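PDB 3WWC: oxidized polyvinyl alcohol hydrolase from Pseudomonas sp. VM15C, which hydrolyses beta-diketones such as 4,6-nonanedione and cleaves oxidized polyvinyl alcohol in the second step of polyvinyl alcohol degradation. Local coordinates for residues A[256-261]-A[301-306]; A[174-179]-A[199-204]. The protein carries 1 engineered substitution. One frame throughout, in Å; residues are numbered along the deposited sequence.

Contact 1: A[256-261]-A[301-306]; sequences EKDLWN and HGHMWP. With BUA (butanoic acid), chain C.
His303 meets Asp258 through a short hydrogen bond, ND1 to OD1 at 2.6 Å, a histidine-carboxylate pair of the kind that loops beyond the late strands of an alpha/beta-hydrolase sheet bring together. The carboxylate oxygen lies close to the imidazole plane and is met nearly along its own C-O bond, yet the two flat groups are turned 37° against each other and the N-H...O angle is a bent 147°. From the other ring nitrogen, NE2 donates to O2 of the bound butanoic acid at 3.1 Å. Both nitrogens are thus engaged, which would tend to hold the ring against flipping. CG stands anti to the backbone N (chi1 -165°), which carries the imidazole across to Asp258. The indole of Trp260 comes obliquely against the ring at CD2, its CE3 3.6 Å away, while the ligand O2 lies over one face of that indole and Trp260 CD1 approaches ligand C2 at 3.7 Å. An alanine in place of His303 would probably leave Asp258 OD1 and ligand O2 without their N-H partners and open a gap beside Trp260.

Further out, Asp258 OD2 is hydrogen-bonded by Gly254 N and probably by Ser201 OG, fixing the carboxylate that positions the imidazole, and Tyr275 stacks on the histidine ring. Asp258 sits at the centre of an inverse gamma turn, and its CG packs 3.3 Å from Gly302 O. The backbone angles of Gly302 would drive any CB into the carbonyl oxygen of His301, a conformation that by itself calls for glycine. On the backbone side, a water accepts from His303 N at 2.7 Å and donates a weak, 3.5 Å bond to Lys257 O.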
loop_
_atom_site.group_PDB
_atom_site.type_symbol
_atom_site.label_atom_id
_atom_site.label_comp_id
_atom_site.label_asym_id
_atom_site.label_seq_id
_atom_site.Cartn_x
_atom_site.Cartn_y
_atom_site.Cartn_z
ATOM N N GLU A 256 -0.334 -18.548 -7.107
ATOM C CA GLU A 256 0.885 -19.136 -7.672
ATOM C C GLU A 256 1.655 -18.303 -8.659
ATOM O O GLU A 256 2.905 -18.381 -8.726
ATOM C CB GLU A 256 0.535 -20.501 -8.309
ATOM C CG GLU A 256 0.051 -21.479 -7.286
ATOM C CD GLU A 256 1.169 -21.869 -6.323
ATOM O OE1 GLU A 256 2.326 -22.014 -6.820
ATOM O OE2 GLU A 256 0.905 -22.048 -5.101
ATOM N N LYS A 257 0.946 -17.501 -9.449
ATOM C CA LYS A 257 1.570 -16.657 -10.432
ATOM C C LYS A 257 1.819 -15.208 -9.969
ATOM O O LYS A 257 2.142 -14.349 -10.778
ATOM C CB LYS A 257 0.718 -16.591 -11.700
ATOM C CG LYS A 257 0.454 -17.936 -12.385
ATOM C CD LYS A 257 1.731 -18.536 -12.916
ATOM C CE LYS A 257 1.513 -19.142 -14.304
ATOM N NZ LYS A 257 0.263 -19.959 -14.371
ATOM N N ASP A 258 1.693 -14.944 -8.667
ATOM C CA ASP A 258 1.920 -13.600 -8.164
ATOM C C ASP A 258 3.436 -13.441 -7.946
ATOM O O ASP A 258 3.962 -13.638 -6.852
ATOM C CB ASP A 258 1.113 -13.410 -6.874
ATOM C CG ASP A 258 1.113 -11.945 -6.399
ATOM O OD1 ASP A 258 1.767 -11.111 -7.063
ATOM O OD2 ASP A 258 0.491 -11.646 -5.338
ATOM N N LEU A 259 4.098 -13.085 -9.055
ATOM C CA LEU A 259 5.565 -12.977 -9.169
ATOM C C LEU A 259 5.817 -11.811 -10.085
ATOM O O LEU A 259 4.933 -11.465 -10.855
ATOM C CB LEU A 259 6.122 -14.225 -9.866
ATOM C CG LEU A 259 5.760 -15.584 -9.255
ATOM C CD1 LEU A 259 6.058 -16.748 -10.216
ATOM C CD2 LEU A 259 6.546 -15.737 -7.954
ATOM N N TRP A 260 6.998 -11.225 -10.025
ATOM C CA TRP A 260 7.317 -10.099 -10.911
ATOM C C TRP A 260 8.672 -10.307 -11.548
ATOM O O TRP A 260 9.643 -10.629 -10.866
ATOM C CB TRP A 260 7.329 -8.765 -10.123
ATOM C CG TRP A 260 7.726 -7.491 -10.910
ATOM C CD1 TRP A 260 8.876 -6.741 -10.765
ATOM C CD2 TRP A 260 6.940 -6.820 -11.891
ATOM N NE1 TRP A 260 8.840 -5.639 -11.600
ATOM C CE2 TRP A 260 7.665 -5.669 -12.303
ATOM C CE3 TRP A 260 5.691 -7.078 -12.465
ATOM C CZ2 TRP A 260 7.178 -4.777 -13.267
ATOM C CZ3 TRP A 260 5.201 -6.194 -13.428
ATOM C CH2 TRP A 260 5.949 -5.055 -13.819
ATOM N N ASN A 261 8.715 -10.120 -12.863
ATOM C CA ASN A 261 9.987 -10.222 -13.583
ATOM C C ASN A 261 10.406 -8.805 -13.951
ATOM O O ASN A 261 9.666 -8.068 -14.604
ATOM C CB ASN A 261 9.822 -11.011 -14.874
ATOM C CG ASN A 261 9.454 -12.464 -14.617
ATOM O OD1 ASN A 261 8.572 -13.017 -15.275
ATOM N ND2 ASN A 261 10.106 -13.072 -13.674
ATOM N N HIS A 301 -5.482 -14.393 -9.468
ATOM C CA HIS A 301 -5.280 -13.552 -10.624
ATOM C C HIS A 301 -3.842 -13.174 -10.959
ATOM O O HIS A 301 -3.610 -12.514 -11.987
ATOM C CB HIS A 301 -6.051 -12.270 -10.422
ATOM C CG HIS A 301 -5.535 -11.453 -9.275
ATOM N ND1 HIS A 301 -5.680 -11.854 -7.964
ATOM C CD2 HIS A 301 -4.799 -10.326 -9.244
ATOM C CE1 HIS A 301 -5.047 -11.006 -7.169
ATOM N NE2 HIS A 301 -4.493 -10.076 -7.924
ATOM N N GLY A 302 -2.900 -13.499 -10.071
ATOM C CA GLY A 302 -1.507 -13.186 -10.327
ATOM C C GLY A 302 -1.002 -11.899 -9.728
ATOM O O GLY A 302 -1.334 -11.526 -8.571
ATOM N N HIS A 303 -0.182 -11.187 -10.493
ATOM C CA HIS A 303 0.383 -9.943 -10.021
ATOM C C HIS A 303 -0.158 -8.777 -10.822
ATOM O O HIS A 303 0.501 -8.289 -11.770
ATOM C CB HIS A 303 1.903 -9.960 -10.167
ATOM C CG HIS A 303 2.591 -8.874 -9.398
ATOM N ND1 HIS A 303 2.566 -8.810 -8.021
ATOM C CD2 HIS A 303 3.330 -7.812 -9.809
ATOM C CE1 HIS A 303 3.262 -7.755 -7.615
ATOM N NE2 HIS A 303 3.740 -7.140 -8.685
ATOM N N MET A 304 -1.368 -8.366 -10.490
ATOM C CA MET A 304 -2.041 -7.239 -11.133
ATOM C C MET A 304 -3.210 -6.913 -10.223
ATOM O O MET A 304 -3.421 -7.604 -9.240
ATOM C CB MET A 304 -2.546 -7.606 -12.535
ATOM C CG MET A 304 -3.313 -8.852 -12.565
ATOM S SD MET A 304 -3.491 -9.529 -14.287
ATOM C CE MET A 304 -3.628 -8.186 -15.183
ATOM N N TRP A 305 -3.916 -5.839 -10.490
ATOM C CA TRP A 305 -5.050 -5.532 -9.620
ATOM C C TRP A 305 -6.006 -6.706 -9.703
ATOM O O TRP A 305 -6.171 -7.287 -10.772
ATOM C CB TRP A 305 -5.771 -4.286 -10.138
ATOM C CG TRP A 305 -6.671 -3.693 -9.086
ATOM C CD1 TRP A 305 -7.991 -4.045 -8.796
ATOM C CD2 TRP A 305 -6.274 -2.753 -8.106
ATOM N NE1 TRP A 305 -8.398 -3.374 -7.688
ATOM C CE2 TRP A 305 -7.366 -2.572 -7.233
ATOM C CE3 TRP A 305 -5.096 -2.040 -7.879
ATOM C CZ2 TRP A 305 -7.319 -1.709 -6.117
ATOM C CZ3 TRP A 305 -5.029 -1.183 -6.792
ATOM C CH2 TRP A 305 -6.152 -1.022 -5.904
ATOM N N PRO A 306 -6.695 -7.047 -8.611
ATOM C CA PRO A 306 -7.675 -8.153 -8.549
ATOM C C PRO A 306 -8.520 -8.110 -9.822
ATOM O O PRO A 306 -9.116 -7.079 -10.150
ATOM C CB PRO A 306 -8.473 -7.805 -7.294
ATOM C CG PRO A 306 -7.290 -7.431 -6.347
ATOM C CD PRO A 306 -6.467 -6.473 -7.266
HETATM C C1 BUA C . 10.021 -4.856 -7.033
HETATM C C2 BUA C . 8.577 -5.170 -7.429
HETATM C C3 BUA C . 7.828 -3.857 -7.664
HETATM C C4 BUA C . 6.405 -4.121 -8.162
HETATM O O1 BUA C . 5.909 -3.260 -8.924
HETATM O O2 BUA C . 5.829 -5.138 -7.711
HETATM O O HOH W 1 0.494 -12.190 -12.916
#

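Contact 2: A[174-179]-A[199-204]; sequences GGIASG and PISGEW. Engineered in segment 174-179: Ala177 (natural residue Ser). With BUA (butanoic acid), chain C.
Ile176 and Ile200 lie on one face of the sheet and cross obliquely, the CD1 tip of Ile176 resting 3.7 Å from CG2 of Ile200. In Ile176, chi1 sets CG1 anti to the backbone N, and the bend at chi2 (68°) turns CD1 toward Ile200. Their backbones pair in parallel: Ile200 N donates to Gly175 O, and Ala177 N donates to Ile200 O, both at 3.0 Å and nearly straight on to the carbonyl. Ile200 O also receives the CA-H of Ile176.

The chain then turns sharply at Ala177, an engineered replacement of the natural serine, with phi 63° and psi -121°, a positive-phi turn between strand and helix consistent with the nucleophile elbow of alpha/beta hydrolases, where by similarity the natural serine serves in the charge relay. A CB on Gly175 would clash with Gly179 O, leaving little room for any side chain there. The methyl of Ala177 points away from segment 199-204, its CB 3.2 Å from O2 of butanoic acid, and Ser178 N lies 3.1 Å from O1.

Strands 170-176 and 196-200 are the parallel arms of a beta-alpha-beta unit linked by helix 178-189; strand 62-68 lies beyond the first, strand 247-253 beyond the second, and helix 275-288 packs on Glu203 and Trp204.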
loop_
_atom_site.group_PDB
_atom_site.type_symbol
_atom_site.label_atom_id
_atom_site.label_comp_id
_atom_site.label_asym_id
_atom_site.label_seq_id
_atom_site.Cartn_x
_atom_site.Cartn_y
_atom_site.Cartn_z
ATOM N N GLY A 174 -3.964 2.198 -0.109
ATOM C CA GLY A 174 -3.698 0.851 -0.571
ATOM C C GLY A 174 -3.193 0.923 -1.986
ATOM O O GLY A 174 -3.180 1.996 -2.606
ATOM N N GLY A 175 -2.749 -0.205 -2.499
ATOM C CA GLY A 175 -2.207 -0.139 -3.858
ATOM C C GLY A 175 -1.711 -1.499 -4.272
ATOM O O GLY A 175 -1.737 -2.447 -3.509
ATOM N N ILE A 176 -1.285 -1.565 -5.521
ATOM C CA ILE A 176 -0.825 -2.789 -6.145
ATOM C C ILE A 176 0.679 -2.782 -6.407
ATOM O O ILE A 176 1.239 -1.765 -6.800
ATOM C CB ILE A 176 -1.590 -3.018 -7.500
ATOM C CG1 ILE A 176 -1.085 -4.263 -8.215
ATOM C CG2 ILE A 176 -1.391 -1.832 -8.484
ATOM C CD1 ILE A 176 -1.431 -5.545 -7.501
ATOM N N ALA A 177 1.322 -3.905 -6.102
ATOM C CA ALA A 177 2.728 -4.098 -6.455
ATOM C C ALA A 177 3.576 -3.084 -5.735
ATOM O O ALA A 177 3.507 -3.084 -4.508
ATOM C CB ALA A 177 2.845 -4.021 -7.987
ATOM N N SER A 178 4.337 -2.225 -6.405
ATOM C CA SER A 178 5.138 -1.236 -5.667
ATOM C C SER A 178 4.181 -0.353 -4.860
ATOM O O SER A 178 4.598 0.135 -3.802
ATOM C CB SER A 178 5.972 -0.412 -6.653
ATOM O OG SER A 178 6.785 0.524 -5.977
ATOM N N GLY A 179 2.955 -0.138 -5.333
ATOM C CA GLY A 179 2.028 0.652 -4.514
ATOM C C GLY A 179 1.609 -0.134 -3.279
ATOM O O GLY A 179 1.246 0.497 -2.279
ATOM N N PRO A 199 -2.657 -3.458 1.216
ATOM C CA PRO A 199 -1.430 -3.753 0.443
ATOM C C PRO A 199 -1.656 -5.005 -0.414
ATOM O O PRO A 199 -1.733 -6.104 0.116
ATOM C CB PRO A 199 -0.359 -3.949 1.528
ATOM C CG PRO A 199 -1.192 -4.438 2.770
ATOM C CD PRO A 199 -2.487 -3.686 2.683
ATOM N N ILE A 200 -1.821 -4.816 -1.721
ATOM C CA ILE A 200 -2.068 -5.904 -2.657
ATOM C C ILE A 200 -0.760 -6.252 -3.338
ATOM O O ILE A 200 -0.166 -5.427 -4.041
ATOM C CB ILE A 200 -3.092 -5.481 -3.726
ATOM C CG1 ILE A 200 -4.380 -4.957 -3.082
ATOM C CG2 ILE A 200 -3.373 -6.685 -4.624
ATOM C CD1 ILE A 200 -5.444 -4.474 -4.140
ATOM N N SER A 201 -0.303 -7.474 -3.075
ATOM C CA SER A 201 0.946 -7.975 -3.679
ATOM C C SER A 201 2.087 -7.007 -3.533
ATOM O O SER A 201 2.764 -6.660 -4.518
ATOM C CB SER A 201 0.692 -8.279 -5.118
ATOM O OG SER A 201 -0.326 -9.239 -5.222
ATOM N N GLY A 202 2.269 -6.570 -2.301
ATOM C CA GLY A 202 3.386 -5.666 -1.987
ATOM C C GLY A 202 4.568 -6.444 -1.448
ATOM O O GLY A 202 4.441 -7.569 -0.925
ATOM N N GLU A 203 5.735 -5.837 -1.569
ATOM C CA GLU A 203 6.940 -6.451 -1.009
ATOM C C GLU A 203 7.080 -6.094 0.474
ATOM O O GLU A 203 6.440 -5.148 1.010
ATOM C CB GLU A 203 8.216 -5.954 -1.746
ATOM C CG GLU A 203 8.845 -6.971 -2.746
ATOM C CD GLU A 203 9.537 -8.126 -2.053
ATOM O OE1 GLU A 203 10.220 -8.865 -2.775
ATOM O OE2 GLU A 203 9.438 -8.319 -0.812
ATOM N N TRP A 204 7.942 -6.875 1.123
ATOM C CA TRP A 204 8.367 -6.662 2.516
ATOM C C TRP A 204 9.906 -6.460 2.507
ATOM O O TRP A 204 10.450 -5.857 3.432
ATOM C CB TRP A 204 8.057 -7.900 3.383
ATOM C CG TRP A 204 7.983 -7.594 4.867
ATOM C CD1 TRP A 204 8.906 -7.934 5.838
ATOM C CD2 TRP A 204 6.928 -6.893 5.545
ATOM N NE1 TRP A 204 8.478 -7.494 7.075
ATOM C CE2 TRP A 204 7.263 -6.850 6.928
ATOM C CE3 TRP A 204 5.719 -6.293 5.115
ATOM C CZ2 TRP A 204 6.432 -6.241 7.883
ATOM C CZ3 TRP A 204 4.892 -5.684 6.064
ATOM C CH2 TRP A 204 5.236 -5.657 7.441
HETATM C C1 BUA C . 10.021 -4.856 -7.033
HETATM C C2 BUA C . 8.577 -5.170 -7.429
HETATM C C3 BUA C . 7.828 -3.857 -7.664
HETATM C C4 BUA C . 6.405 -4.121 -8.162
HETATM O O1 BUA C . 5.909 -3.260 -8.924
HETATM O O2 BUA C . 5.829 -5.138 -7.711
#

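Overall arrangement
Both segments of contact 2 precede those of contact 1 in the sequence, and the centres of the two contacts lie 11 Å apart. Both stand at the C-terminal ends of parallel strands of the central mixed sheet: contact 2 straddles the ends of strands 170-176 and 196-200, about 5 Å from the chain centre, whereas contact 1 joins the excursions that follow strands 247-253 and 292-298, next across the sheet and about 15 Å out. They meet directly, with His303 NE2 3.3 Å from Ala177 CB and Met304 O 3.4 Å from Ile176 CD1. The alpha/beta-hydrolase topology thus gathers distant parts of the sequence round one butanoic acid, and the geometry is consistent with a charge-relay site.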